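Local coordinates for protein thymidylate synthase 1 (Bacillus subtilis, PDB 1BSF) that probably catalyses the reductive methylation of dUMP to dTMP with 5,10-methylenetetrahydrofolate as methyl donor and reductant, supplying a precursor for DNA synthesis, at residues Q6-I11 against I232-E237; S181-L186 against H221-H226. All blocks are in the same frame, centred on the assembly; numbering follows the deposited sequence.

Contact 1 (Q6-I11 against I232-E237)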
ATOM      1  N   GLN A   6       5.792  -0.329 -20.300  1.00 19.20           N
ATOM      2  CA  GLN A   6       5.597   0.432 -19.064  1.00 14.51           C
ATOM      3  C   GLN A   6       6.905   0.819 -18.377  1.00 13.12           C
ATOM      4  O   GLN A   6       6.994   1.894 -17.775  1.00  4.27           O
ATOM      5  CB  GLN A   6       4.732  -0.351 -18.060  1.00 12.75           C
ATOM      6  CG  GLN A   6       3.735  -1.319 -18.675  1.00 16.07           C
ATOM      7  CD  GLN A   6       2.516  -1.561 -17.797  1.00 17.52           C
ATOM      8  OE1 GLN A   6       2.295  -0.866 -16.806  1.00 17.26           O
ATOM      9  NE2 GLN A   6       1.715  -2.552 -18.168  1.00 20.00           N
ATOM     10  N   TYR A   7       7.913  -0.052 -18.460  1.00 12.49           N
ATOM     11  CA  TYR A   7       9.191   0.218 -17.810  1.00 10.49           C
ATOM     12  C   TYR A   7       9.803   1.535 -18.267  1.00 12.65           C
ATOM     13  O   TYR A   7      10.115   2.401 -17.443  1.00 10.45           O
ATOM     14  CB  TYR A   7      10.176  -0.921 -18.062  1.00 13.40           C
ATOM     15  CG  TYR A   7      11.548  -0.660 -17.491  1.00  5.06           C
ATOM     16  CD1 TYR A   7      11.806  -0.863 -16.138  1.00 16.54           C
ATOM     17  CD2 TYR A   7      12.584  -0.193 -18.299  1.00 15.82           C
ATOM     18  CE1 TYR A   7      13.061  -0.614 -15.598  1.00 21.66           C
ATOM     19  CE2 TYR A   7      13.849   0.060 -17.774  1.00 18.98           C
ATOM     20  CZ  TYR A   7      14.080  -0.155 -16.419  1.00 24.48           C
ATOM     21  OH  TYR A   7      15.330   0.061 -15.884  1.00 31.29           O
ATOM     22  N   ASN A   8       9.976   1.679 -19.580  1.00 18.76           N
ATOM     23  CA  ASN A   8      10.546   2.896 -20.163  1.00 21.51           C
ATOM     24  C   ASN A   8       9.537   4.054 -20.076  1.00 20.85           C
ATOM     25  O   ASN A   8       9.901   5.229 -20.173  1.00 17.81           O
ATOM     26  CB  ASN A   8      10.957   2.649 -21.630  1.00 24.75           C
ATOM     27  CG  ASN A   8      11.790   1.381 -21.807  1.00 27.64           C
ATOM     28  OD1 ASN A   8      11.252   0.274 -21.884  1.00 28.18           O
ATOM     29  ND2 ASN A   8      13.112   1.541 -21.878  1.00 30.92           N
ATOM     30  N   SER A   9       8.265   3.716 -19.897  1.00 21.84           N
ATOM     31  CA  SER A   9       7.223   4.727 -19.770  1.00 23.28           C
ATOM     32  C   SER A   9       7.411   5.396 -18.412  1.00 23.10           C
ATOM     33  O   SER A   9       6.886   6.472 -18.161  1.00 22.37           O
ATOM     34  CB  SER A   9       5.838   4.075 -19.834  1.00 22.65           C
ATOM     35  OG  SER A   9       4.912   4.882 -20.538  1.00 24.74           O
ATOM     36  N   ILE A  10       8.167   4.738 -17.535  1.00 23.54           N
ATOM     37  CA  ILE A  10       8.429   5.256 -16.193  1.00 18.60           C
ATOM     38  C   ILE A  10       9.843   5.846 -16.081  1.00 16.24           C
ATOM     39  O   ILE A  10      10.067   6.798 -15.333  1.00  3.22           O
ATOM     40  CB  ILE A  10       8.250   4.135 -15.126  1.00 16.93           C
ATOM     41  CG1 ILE A  10       6.758   3.840 -14.930  1.00 14.57           C
ATOM     42  CG2 ILE A  10       8.908   4.543 -13.800  1.00 12.89           C
ATOM     43  CD1 ILE A  10       6.460   2.864 -13.790  1.00 12.71           C
ATOM     44  N   ILE A  11      10.796   5.298 -16.832  1.00 17.57           N
ATOM     45  CA  ILE A  11      12.161   5.816 -16.763  1.00 18.89           C
ATOM     46  C   ILE A  11      12.279   7.269 -17.247  1.00 21.69           C
ATOM     47  O   ILE A  11      12.673   8.153 -16.482  1.00 23.01           O
ATOM     48  CB  ILE A  11      13.129   4.946 -17.562  1.00 16.77           C
ATOM     49  CG1 ILE A  11      13.222   3.551 -16.925  1.00 15.58           C
ATOM     50  CG2 ILE A  11      14.492   5.625 -17.616  1.00 15.58           C
ATOM     51  CD1 ILE A  11      14.237   3.440 -15.792  1.00  8.04           C
ATOM     52  N   ILE A 232      19.953   4.090 -23.513  1.00 20.46           N
ATOM     53  CA  ILE A 232      20.292   3.139 -24.564  1.00 17.85           C
ATOM     54  C   ILE A 232      19.318   1.977 -24.480  1.00 17.66           C
ATOM     55  O   ILE A 232      18.828   1.490 -25.494  1.00 19.23           O
ATOM     56  CB  ILE A 232      21.724   2.577 -24.385  1.00 16.77           C
ATOM     57  CG1 ILE A 232      22.747   3.522 -25.011  1.00 19.72           C
ATOM     58  CG2 ILE A 232      21.833   1.192 -25.016  1.00 10.03           C
ATOM     59  CD1 ILE A 232      24.153   3.305 -24.489  1.00  8.72           C
ATOM     60  N   GLN A 233      19.051   1.537 -23.256  1.00 19.47           N
ATOM     61  CA  GLN A 233      18.151   0.419 -23.026  1.00 19.70           C
ATOM     62  C   GLN A 233      16.802   0.707 -23.652  1.00 22.06           C
ATOM     63  O   GLN A 233      16.163  -0.178 -24.213  1.00 23.54           O
ATOM     64  CB  GLN A 233      17.994   0.182 -21.526  1.00 22.36           C
ATOM     65  CG  GLN A 233      17.315  -1.124 -21.179  1.00 21.25           C
ATOM     66  CD  GLN A 233      17.396  -1.421 -19.714  1.00 18.85           C
ATOM     67  OE1 GLN A 233      18.197  -0.821 -18.996  1.00 24.77           O
ATOM     68  NE2 GLN A 233      16.567  -2.350 -19.247  1.00 21.77           N
ATOM     69  N   MET A 234      16.381   1.961 -23.554  1.00 27.98           N
ATOM     70  CA  MET A 234      15.110   2.403 -24.103  1.00 27.91           C
ATOM     71  C   MET A 234      15.030   2.179 -25.600  1.00 28.08           C
ATOM     72  O   MET A 234      13.998   1.743 -26.114  1.00 26.90           O
ATOM     73  CB  MET A 234      14.922   3.884 -23.819  1.00 31.57           C
ATOM     74  CG  MET A 234      15.358   4.282 -22.435  1.00 33.73           C
ATOM     75  SD  MET A 234      13.931   4.563 -21.400  1.00 38.43           S
ATOM     76  CE  MET A 234      13.168   5.913 -22.281  1.00 38.50           C
ATOM     77  N   GLU A 235      16.123   2.489 -26.294  1.00 30.00           N
ATOM     78  CA  GLU A 235      16.192   2.348 -27.750  1.00 30.49           C
ATOM     79  C   GLU A 235      16.539   0.941 -28.204  1.00 25.07           C
ATOM     80  O   GLU A 235      16.492   0.631 -29.389  1.00 23.45           O
ATOM     81  CB  GLU A 235      17.201   3.345 -28.330  1.00 34.17           C
ATOM     82  CG  GLU A 235      16.598   4.729 -28.577  1.00 43.51           C
ATOM     83  CD  GLU A 235      17.271   5.819 -27.763  1.00 49.56           C
ATOM     84  OE1 GLU A 235      18.440   6.139 -28.075  1.00 53.51           O
ATOM     85  OE2 GLU A 235      16.636   6.350 -26.817  1.00 50.71           O
ATOM     86  N   ARG A 236      16.881   0.090 -27.251  1.00 26.15           N
ATOM     87  CA  ARG A 236      17.216  -1.291 -27.546  1.00 25.51           C
ATOM     88  C   ARG A 236      16.001  -1.947 -28.192  1.00 24.70           C
ATOM     89  O   ARG A 236      14.903  -1.404 -28.156  1.00 25.98           O
ATOM     90  CB  ARG A 236      17.596  -2.018 -26.254  1.00 26.64           C
ATOM     91  CG  ARG A 236      18.016  -3.463 -26.440  1.00 30.94           C
ATOM     92  CD  ARG A 236      19.527  -3.597 -26.428  1.00 35.46           C
ATOM     93  NE  ARG A 236      20.065  -3.754 -25.079  1.00 35.20           N
ATOM     94  CZ  ARG A 236      21.365  -3.798 -24.801  1.00 38.64           C
ATOM     95  NH1 ARG A 236      22.256  -3.694 -25.784  1.00 37.66           N
ATOM     96  NH2 ARG A 236      21.775  -3.954 -23.548  1.00 34.08           N
ATOM     97  N   GLU A 237      16.205  -3.114 -28.789  1.00 28.65           N
ATOM     98  CA  GLU A 237      15.129  -3.841 -29.454  1.00 28.22           C
ATOM     99  C   GLU A 237      14.169  -4.440 -28.434  1.00 29.07           C
ATOM    100  O   GLU A 237      14.513  -4.597 -27.262  1.00 32.86           O
ATOM    101  CB  GLU A 237      15.716  -4.963 -30.329  1.00 21.96           C
ATOM    102  CG  GLU A 237      14.687  -5.726 -31.157  1.00 18.61           C
ATOM    103  CD  GLU A 237      15.249  -6.235 -32.477  1.00 24.41           C
ATOM    104  OE1 GLU A 237      16.319  -6.878 -32.463  1.00 23.80           O
ATOM    105  OE2 GLU A 237      14.620  -5.994 -33.534  1.00 24.90           O
TER

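Contact 2 (S181-L186 against H221-H226)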
ATOM      1  N   SER A 181       9.941   1.498  -1.785  1.00 19.23           N
ATOM      2  CA  SER A 181      10.988   2.100  -2.595  1.00 24.30           C
ATOM      3  C   SER A 181      11.291   1.101  -3.691  1.00 23.02           C
ATOM      4  O   SER A 181      10.814  -0.034  -3.648  1.00 25.10           O
ATOM      5  CB  SER A 181      12.252   2.366  -1.770  1.00 27.37           C
ATOM      6  OG  SER A 181      13.101   3.295  -2.431  1.00 26.81           O
ATOM      7  N   ASN A 182      12.074   1.518  -4.674  1.00 23.29           N
ATOM      8  CA  ASN A 182      12.419   0.633  -5.774  1.00 20.73           C
ATOM      9  C   ASN A 182      13.344   1.300  -6.773  1.00 20.40           C
ATOM     10  O   ASN A 182      13.051   2.386  -7.280  1.00 19.24           O
ATOM     11  CB  ASN A 182      11.150   0.179  -6.502  1.00 21.65           C
ATOM     12  CG  ASN A 182      11.049  -1.333  -6.625  1.00 18.38           C
ATOM     13  OD1 ASN A 182      10.353  -1.850  -7.501  1.00  9.42           O
ATOM     14  ND2 ASN A 182      11.739  -2.048  -5.743  1.00 14.84           N
ATOM     15  N   ASP A 183      14.465   0.637  -7.046  1.00 19.51           N
ATOM     16  CA  ASP A 183      15.436   1.125  -8.021  1.00 18.87           C
ATOM     17  C   ASP A 183      14.984   0.594  -9.372  1.00 13.28           C
ATOM     18  O   ASP A 183      14.969  -0.618  -9.599  1.00 10.72           O
ATOM     19  CB  ASP A 183      16.843   0.595  -7.705  1.00 23.14           C
ATOM     20  CG  ASP A 183      17.934   1.341  -8.455  1.00 25.59           C
ATOM     21  OD1 ASP A 183      17.756   1.633  -9.659  1.00 25.31           O
ATOM     22  OD2 ASP A 183      18.976   1.636  -7.838  1.00 27.99           O
ATOM     23  N   MET A 184      14.598   1.499 -10.262  1.00 14.04           N
ATOM     24  CA  MET A 184      14.154   1.097 -11.584  1.00 13.42           C
ATOM     25  C   MET A 184      15.316   0.550 -12.392  1.00 14.49           C
ATOM     26  O   MET A 184      15.114  -0.164 -13.368  1.00 17.83           O
ATOM     27  CB  MET A 184      13.552   2.285 -12.322  1.00 16.11           C
ATOM     28  CG  MET A 184      12.366   2.920 -11.617  1.00 18.47           C
ATOM     29  SD  MET A 184      11.228   1.696 -10.965  1.00 25.63           S
ATOM     30  CE  MET A 184      10.228   1.382 -12.411  1.00 24.38           C
ATOM     31  N   ALA A 185      16.534   0.869 -11.969  1.00 12.87           N
ATOM     32  CA  ALA A 185      17.719   0.438 -12.684  1.00 10.42           C
ATOM     33  C   ALA A 185      18.299  -0.925 -12.287  1.00 13.17           C
ATOM     34  O   ALA A 185      18.901  -1.604 -13.120  1.00 11.45           O
ATOM     35  CB  ALA A 185      18.790   1.519 -12.575  1.00  9.26           C
ATOM     36  N   LEU A 186      18.127  -1.336 -11.032  1.00 16.16           N
ATOM     37  CA  LEU A 186      18.674  -2.629 -10.597  1.00 18.98           C
ATOM     38  C   LEU A 186      17.739  -3.443  -9.725  1.00 15.99           C
ATOM     39  O   LEU A 186      17.959  -4.636  -9.518  1.00 17.29           O
ATOM     40  CB  LEU A 186      19.983  -2.443  -9.823  1.00 17.17           C
ATOM     41  CG  LEU A 186      20.976  -1.368 -10.261  1.00 21.56           C
ATOM     42  CD1 LEU A 186      21.159  -0.383  -9.114  1.00 20.97           C
ATOM     43  CD2 LEU A 186      22.310  -2.007 -10.642  1.00 12.55           C
ATOM     44  N   HIS A 221      13.157   5.713  -8.110  1.00 17.79           N
ATOM     45  CA  HIS A 221      14.317   6.512  -8.430  1.00 15.92           C
ATOM     46  C   HIS A 221      15.352   5.709  -9.183  1.00 12.92           C
ATOM     47  O   HIS A 221      15.286   4.488  -9.263  1.00 14.15           O
ATOM     48  CB  HIS A 221      14.943   7.087  -7.151  1.00 17.97           C
ATOM     49  CG  HIS A 221      15.242   6.065  -6.085  1.00 12.71           C
ATOM     50  ND1 HIS A 221      16.393   5.309  -6.076  1.00 16.82           N
ATOM     51  CD2 HIS A 221      14.564   5.730  -4.958  1.00  8.99           C
ATOM     52  CE1 HIS A 221      16.414   4.551  -4.993  1.00  9.05           C
ATOM     53  NE2 HIS A 221      15.317   4.788  -4.296  1.00 11.76           N
ATOM     54  N   VAL A 222      16.302   6.437  -9.741  1.00 10.21           N
ATOM     55  CA  VAL A 222      17.394   5.866 -10.489  1.00 14.44           C
ATOM     56  C   VAL A 222      18.577   6.698 -10.074  1.00 17.37           C
ATOM     57  O   VAL A 222      18.407   7.833  -9.644  1.00 11.00           O
ATOM     58  CB  VAL A 222      17.148   5.999 -11.999  1.00 12.13           C
ATOM     59  CG1 VAL A 222      15.833   5.345 -12.353  1.00 10.88           C
ATOM     60  CG2 VAL A 222      17.138   7.469 -12.412  1.00 10.13           C
ATOM     61  N   TYR A 223      19.768   6.136 -10.178  1.00 18.73           N
ATOM     62  CA  TYR A 223      20.950   6.881  -9.809  1.00 23.61           C
ATOM     63  C   TYR A 223      21.412   7.671 -11.028  1.00 25.69           C
ATOM     64  O   TYR A 223      21.141   7.273 -12.154  1.00 29.86           O
ATOM     65  CB  TYR A 223      22.027   5.909  -9.320  1.00 26.06           C
ATOM     66  CG  TYR A 223      21.651   5.251  -8.010  1.00 26.38           C
ATOM     67  CD1 TYR A 223      20.395   4.664  -7.841  1.00 26.60           C
ATOM     68  CD2 TYR A 223      22.525   5.257  -6.930  1.00 28.35           C
ATOM     69  CE1 TYR A 223      20.017   4.108  -6.626  1.00 24.51           C
ATOM     70  CE2 TYR A 223      22.157   4.703  -5.704  1.00 29.31           C
ATOM     71  CZ  TYR A 223      20.898   4.133  -5.555  1.00 29.50           C
ATOM     72  OH  TYR A 223      20.510   3.633  -4.326  1.00 29.93           O
ATOM     73  N   THR A 224      22.087   8.796 -10.801  1.00 27.20           N
ATOM     74  CA  THR A 224      22.567   9.631 -11.908  1.00 25.13           C
ATOM     75  C   THR A 224      23.445   8.871 -12.913  1.00 22.96           C
ATOM     76  O   THR A 224      23.148   8.825 -14.103  1.00 16.33           O
ATOM     77  CB  THR A 224      23.351  10.862 -11.380  1.00 26.31           C
ATOM     78  OG1 THR A 224      24.005  10.531 -10.148  1.00 24.01           O
ATOM     79  CG2 THR A 224      22.404  12.030 -11.151  1.00 25.14           C
ATOM     80  N   ARG A 225      24.522   8.268 -12.438  1.00 22.48           N
ATOM     81  CA  ARG A 225      25.397   7.526 -13.340  1.00 24.33           C
ATOM     82  C   ARG A 225      24.616   6.541 -14.225  1.00 26.94           C
ATOM     83  O   ARG A 225      25.016   6.259 -15.363  1.00 27.68           O
ATOM     84  CB  ARG A 225      26.464   6.772 -12.540  1.00 21.50           C
ATOM     85  CG  ARG A 225      27.623   7.657 -12.082  1.00 21.60           C
ATOM     86  CD  ARG A 225      28.967   7.001 -12.299  1.00 24.93           C
ATOM     87  NE  ARG A 225      29.959   7.493 -11.349  1.00 31.63           N
ATOM     88  CZ  ARG A 225      31.044   6.817 -10.980  1.00 38.53           C
ATOM     89  NH1 ARG A 225      31.288   5.612 -11.484  1.00 40.06           N
ATOM     90  NH2 ARG A 225      31.892   7.347 -10.106  1.00 40.11           N
ATOM     91  N   HIS A 226      23.498   6.032 -13.708  1.00 24.01           N
ATOM     92  CA  HIS A 226      22.687   5.063 -14.447  1.00 24.65           C
ATOM     93  C   HIS A 226      21.842   5.631 -15.595  1.00 24.85           C
ATOM     94  O   HIS A 226      21.351   4.876 -16.432  1.00 25.74           O
ATOM     95  CB  HIS A 226      21.766   4.319 -13.478  1.00 23.50           C
ATOM     96  CG  HIS A 226      22.494   3.563 -12.408  1.00 25.85           C
ATOM     97  ND1 HIS A 226      21.849   2.995 -11.331  1.00 29.88           N
ATOM     98  CD2 HIS A 226      23.806   3.275 -12.252  1.00 29.49           C
ATOM     99  CE1 HIS A 226      22.733   2.387 -10.557  1.00 27.90           C
ATOM    100  NE2 HIS A 226      23.929   2.543 -11.095  1.00 31.71           N
TER

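Contact 1 (Q6-I11 against I232-E237)
Asn8 and Met234 carry this contact, their side chains lying alongside each other and pointing opposite ways where the two backbones come nearest, 6.0 Å between Asn8 CA and Met234 CA. Here the packing is tight: Asn8 ND2 gives a weak but fairly straight hydrogen bond to Met234 SD (3.2 Å, 166° at the hydrogen), and Asn8 CB rests 3.5 Å from Met234 SD. A methionine suits the spot because its thioether is soft and apolar yet can still take an N-H. Its chain, folded back beyond CG, brings the same sulfur to the branch of Ile11, with Ile11 CB 3.9 Å from Met234 SD. Segment 6-11 lies within helix 3-17, and 232-237 carries the last part of helix 225-235 and runs on into the chain beyond it, so the N-terminal helix of the thymidylate synthase fold is packed here against the helix that follows strand 209-223. At the lighter fringe, Tyr7 CE2 is 3.9 Å from Gln233 NE2, with ring and amide planes 28° apart. Gln233, extended with CG anti to the backbone N (chi1 -168°), spends that amide on Thr59 OG1, while the hydroxyl of Tyr7 is hydrogen-bonded to the carbonyl of Met184. An alanine in place of Met234 would probably leave Asn8 ND2 without its sulfur acceptor and open a gap beside Ile11. On the loose, outer side Ser9 and Glu235 are exposed, each directed away from the opposing segment.

Contact 2 (S181-L186 against H221-H226)
Strands 181-183 and 221-223 run side by side in the same sense, their axes 6.2 Å apart at closest and 40° from parallel. Asp183 pairs with His221 in a parallel bridge, and His221 turns both its N-H and its C=O to the 181-186 segment: His221 N reaches Asn182 O weakly at 3.4 Å, and Met184 N gives a better bond to His221 O, 3.2 Å long and nearly in line with the C=O. Among the side chains, His221 NE2 donates to Ser181 OG (3.3 Å), the hydroxyl lying 22° out of the ring plane and the bond bent. The imidazole gets there because its CG sits between the backbone N and carbonyl carbon (chi1 53°), which lays the ring over Asn182 O. A small hydroxyl suits Ser181, reaching the ring without crowding it. Asp183 OD1 accepts from Ala185 N (2.7 Å) on the anti side of the carboxylate, an Asx turn that bends the chain out of the strand. Beyond the turn, Ala185 CB approaches His226 ND1 (3.6 Å) and Leu186 CD1 approaches His226 CE1 (3.5 Å). Compact Ala185 lets the imidazole come near. Ser181, Asn182, Asp183, His221, Val222 and Tyr223 are predicted to contribute to a dUMP site shared between the subunits, reaching the ligand of the other chain, and Asp183 also to bind the folate; Arg140 of the second subunit packs on Ser181 and His221. The two strands are joined through helix 188-206 as a beta-alpha-beta unit, with strand 39-49 beyond strand 209-223 and helix 3-17 covering Met184 and Val222.

The centres of contact 1 and contact 2 lie about 13 Å apart, on the same side of the chain's centre. Along the chain, contact 2 is nested within the loop that contact 1 closes: 6-11 comes first, then 181-186, 221-226 and finally 232-237. Helix 225-235 serves both, its start lying in contact 2 and its later part in contact 1. The two also touch directly, for Ile10 and Ile11 pack on Met184, beside the bond from Tyr7. The N-terminal helix is thereby bound both to the late helix and to the turn that follows the predicted nucleotide-binding residues of strand 181-183.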